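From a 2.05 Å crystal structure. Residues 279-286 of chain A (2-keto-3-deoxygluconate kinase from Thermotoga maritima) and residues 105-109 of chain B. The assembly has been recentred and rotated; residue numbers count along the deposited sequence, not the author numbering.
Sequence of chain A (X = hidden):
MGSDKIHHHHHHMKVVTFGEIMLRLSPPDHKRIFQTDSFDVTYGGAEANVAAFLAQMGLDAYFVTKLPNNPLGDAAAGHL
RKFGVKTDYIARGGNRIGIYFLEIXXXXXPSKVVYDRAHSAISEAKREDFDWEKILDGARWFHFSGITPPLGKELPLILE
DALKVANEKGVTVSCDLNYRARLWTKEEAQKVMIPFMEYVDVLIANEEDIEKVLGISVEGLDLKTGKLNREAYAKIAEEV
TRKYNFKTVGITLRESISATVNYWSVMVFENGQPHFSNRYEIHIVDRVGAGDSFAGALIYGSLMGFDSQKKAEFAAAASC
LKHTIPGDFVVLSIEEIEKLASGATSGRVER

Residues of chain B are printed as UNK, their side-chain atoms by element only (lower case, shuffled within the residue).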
# COMPACT_ATOMS: atom_id res chain seq x y z
N ARG A 279 28.25 4.55 23.83
CA ARG A 279 27.72 5.55 22.95
C ARG A 279 27.51 4.96 21.56
O ARG A 279 28.41 4.43 20.97
CB ARG A 279 28.69 6.72 22.87
CG ARG A 279 28.16 7.93 22.10
CD ARG A 279 29.04 9.15 22.41
NE ARG A 279 29.08 10.16 21.35
CZ ARG A 279 29.91 10.15 20.29
NH1 ARG A 279 30.74 9.12 20.05
NH2 ARG A 279 29.85 11.16 19.43
N TYR A 280 26.31 5.09 21.04
CA TYR A 280 25.96 4.43 19.78
C TYR A 280 25.76 5.47 18.69
O TYR A 280 25.22 6.55 18.92
CB TYR A 280 24.65 3.64 19.96
CG TYR A 280 24.70 2.55 21.00
CD1 TYR A 280 25.14 1.26 20.65
CD2 TYR A 280 24.31 2.77 22.32
CE1 TYR A 280 25.19 0.23 21.60
CE2 TYR A 280 24.34 1.74 23.26
CZ TYR A 280 24.80 0.48 22.89
OH TYR A 280 24.87 -0.52 23.78
N GLU A 281 26.16 5.13 17.48
CA GLU A 281 25.83 5.97 16.35
C GLU A 281 24.65 5.31 15.65
O GLU A 281 24.73 4.16 15.28
CB GLU A 281 27.04 6.09 15.43
CG GLU A 281 26.79 6.97 14.23
CD GLU A 281 27.92 6.96 13.26
OE1 GLU A 281 29.00 7.41 13.66
OE2 GLU A 281 27.74 6.48 12.12
N ILE A 282 23.54 6.00 15.51
CA ILE A 282 22.30 5.34 15.10
C ILE A 282 21.84 5.97 13.79
O ILE A 282 21.73 7.19 13.71
CB ILE A 282 21.19 5.58 16.16
CG1 ILE A 282 21.70 5.13 17.54
CG2 ILE A 282 19.89 4.89 15.76
CD1 ILE A 282 20.71 5.38 18.67
N HIS A 283 21.61 5.14 12.77
CA HIS A 283 20.77 5.53 11.63
C HIS A 283 19.34 5.24 12.04
O HIS A 283 18.94 4.07 12.20
CB HIS A 283 21.09 4.77 10.34
CG HIS A 283 22.31 5.23 9.62
ND1 HIS A 283 23.58 5.15 10.16
CD2 HIS A 283 22.45 5.75 8.38
CE1 HIS A 283 24.45 5.59 9.27
NE2 HIS A 283 23.79 5.96 8.18
N ILE A 284 18.58 6.30 12.17
CA ILE A 284 17.27 6.30 12.77
C ILE A 284 16.15 5.85 11.81
O ILE A 284 16.10 6.29 10.68
CB ILE A 284 17.00 7.75 13.30
CG1 ILE A 284 18.04 8.11 14.38
CG2 ILE A 284 15.63 7.89 13.81
CD1 ILE A 284 18.06 9.58 14.73
N VAL A 285 15.28 4.94 12.27
CA VAL A 285 14.02 4.60 11.59
C VAL A 285 12.86 5.48 12.19
O VAL A 285 12.07 6.11 11.46
CB VAL A 285 13.66 3.16 11.81
CG1 VAL A 285 12.25 2.85 11.35
CG2 VAL A 285 14.68 2.25 11.16
N ASP A 286 12.78 5.50 13.51
CA ASP A 286 11.75 6.27 14.23
C ASP A 286 12.24 6.56 15.64
O ASP A 286 12.15 5.70 16.50
CB ASP A 286 10.43 5.49 14.29
CG ASP A 286 9.19 6.38 14.62
OD1 ASP A 286 9.33 7.49 15.27
OD2 ASP A 286 8.07 5.94 14.20
N UNK B 105 16.65 -5.52 9.35
CA UNK B 105 17.09 -4.72 10.48
C UNK B 105 17.57 -3.31 10.06
O UNK B 105 17.58 -2.94 8.89
N UNK B 106 18.02 -2.57 11.03
CA UNK B 106 18.50 -1.25 10.81
C UNK B 106 19.40 -0.93 11.95
O UNK B 106 19.09 -1.23 13.12
c UNK B 106 17.32 -0.26 10.74
N UNK B 107 20.51 -0.29 11.58
CA UNK B 107 21.43 0.24 12.51
C UNK B 107 21.78 -0.89 13.54
O UNK B 107 22.15 -1.97 13.13
c UNK B 107 20.88 1.54 13.11
o UNK B 107 21.91 2.21 13.87
N UNK B 108 21.63 -0.65 14.84
CA UNK B 108 22.03 -1.68 15.85
C UNK B 108 21.09 -2.87 15.96
O UNK B 108 21.40 -3.82 16.70
c UNK B 108 22.21 -1.04 17.22
c UNK B 108 23.40 1.16 16.66
n UNK B 108 24.56 1.72 16.33
c UNK B 108 23.47 -0.19 17.33
o UNK B 108 22.33 1.73 16.48
N UNK B 109 19.93 -2.81 15.28
CA UNK B 109 18.99 -3.93 15.28
C UNK B 109 19.25 -4.87 14.11
O UNK B 109 18.97 -4.53 12.98
n UNK B 109 13.37 -2.89 12.90
c UNK B 109 15.13 -4.30 15.81
c UNK B 109 16.55 -4.69 15.45
c UNK B 109 17.53 -3.47 15.29
n UNK B 109 13.87 -5.06 13.32
n UNK B 109 14.50 -3.41 14.82
c UNK B 109 13.93 -3.79 13.68

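Position 105 of chain B has no side-chain atoms. Its backbone N, CA, C and O are all that is modelled, and it makes no contact with the chain A stretch. A CB placed here would point away from chain A and would come within 2.1 Å of the backbone O of position 109 in its own chain. The residue is Gly B105, and its lack of a side chain leaves room for that carbonyl.

Position 106 carries a single side-chain carbon. There is no branch and no heteroatom. This CB points toward chain A and lies 3.7 Å from CG2 of Val A285, an apolar contact. One carbon alone identifies Ala B106. Its backbone is tied to position 109 twice: N of Ala B106 donates to O of position 109 at 2.9 Å, and O of Ala B106 accepts from N of position 109 at 2.8 Å.

Position 107 has one carbon followed by one oxygen. The chain is short and unbranched, and its CA-to-CB bond points toward the chain A stretch. The oxygen lies 3.1 Å from the backbone N of His A283 and accepts a hydrogen bond from it, with an N-H...acceptor angle of 142°. The same oxygen is 3.4 Å from CA of Ile A282. A CB bearing one hydroxyl, with no second carbon, is Ser B107. Its chi1 is t. The backbone phi is positive, at 51°, as expected at this place in a type II' turn.

Position 108 has three side-chain carbons, the third carrying one oxygen and one nitrogen. That is a terminal amide on a two-carbon arm. The nitrogen is 2.7 Å from O of Glu A281, and the oxygen is 3.6 Å from CG1 of Ile A282. The residue is Gln B108. NE2 donates to the Glu A281 carbonyl in a nearly straight hydrogen bond, at 176°. CG sits 4.0 Å from CD1 of Tyr A280. OE1 of Gln B108 accepts a hydrogen bond from OG of Ser B107 at 2.7 Å.

Position 109 has three carbons, then a nitrogen, then a carbon carrying two more nitrogens. This guanidinium group identifies Arg B109. Its CA-to-CB bond points sideways and its end comes nearer to chain A, but the nearest approach of the side chain is NH2 of Arg B109 to CG2 of Val A285, at 5.6 Å, too far for a contact. NE and NH2 are hydrogen-bonded elsewhere in the structure.

The contact joins a type II' turn, Ala B106 to Arg B109, to the strand that includes Tyr A280 to His A283. Two side chains of the turn read the strand backbone: Ser B107 OG takes the NH of His A283, and Gln B108 NE2 gives to the carbonyl of Glu A281. The bond from Ser B107 OG to Gln B108 OE1 links these two side chains, so the hydroxyl both accepts from chain A and donates within chain B. Val A285 and Ala B106 add a small apolar contact beyond the strand. Together the two stretches bury 278 Å².

Chain B, residues 105-109: GASQR
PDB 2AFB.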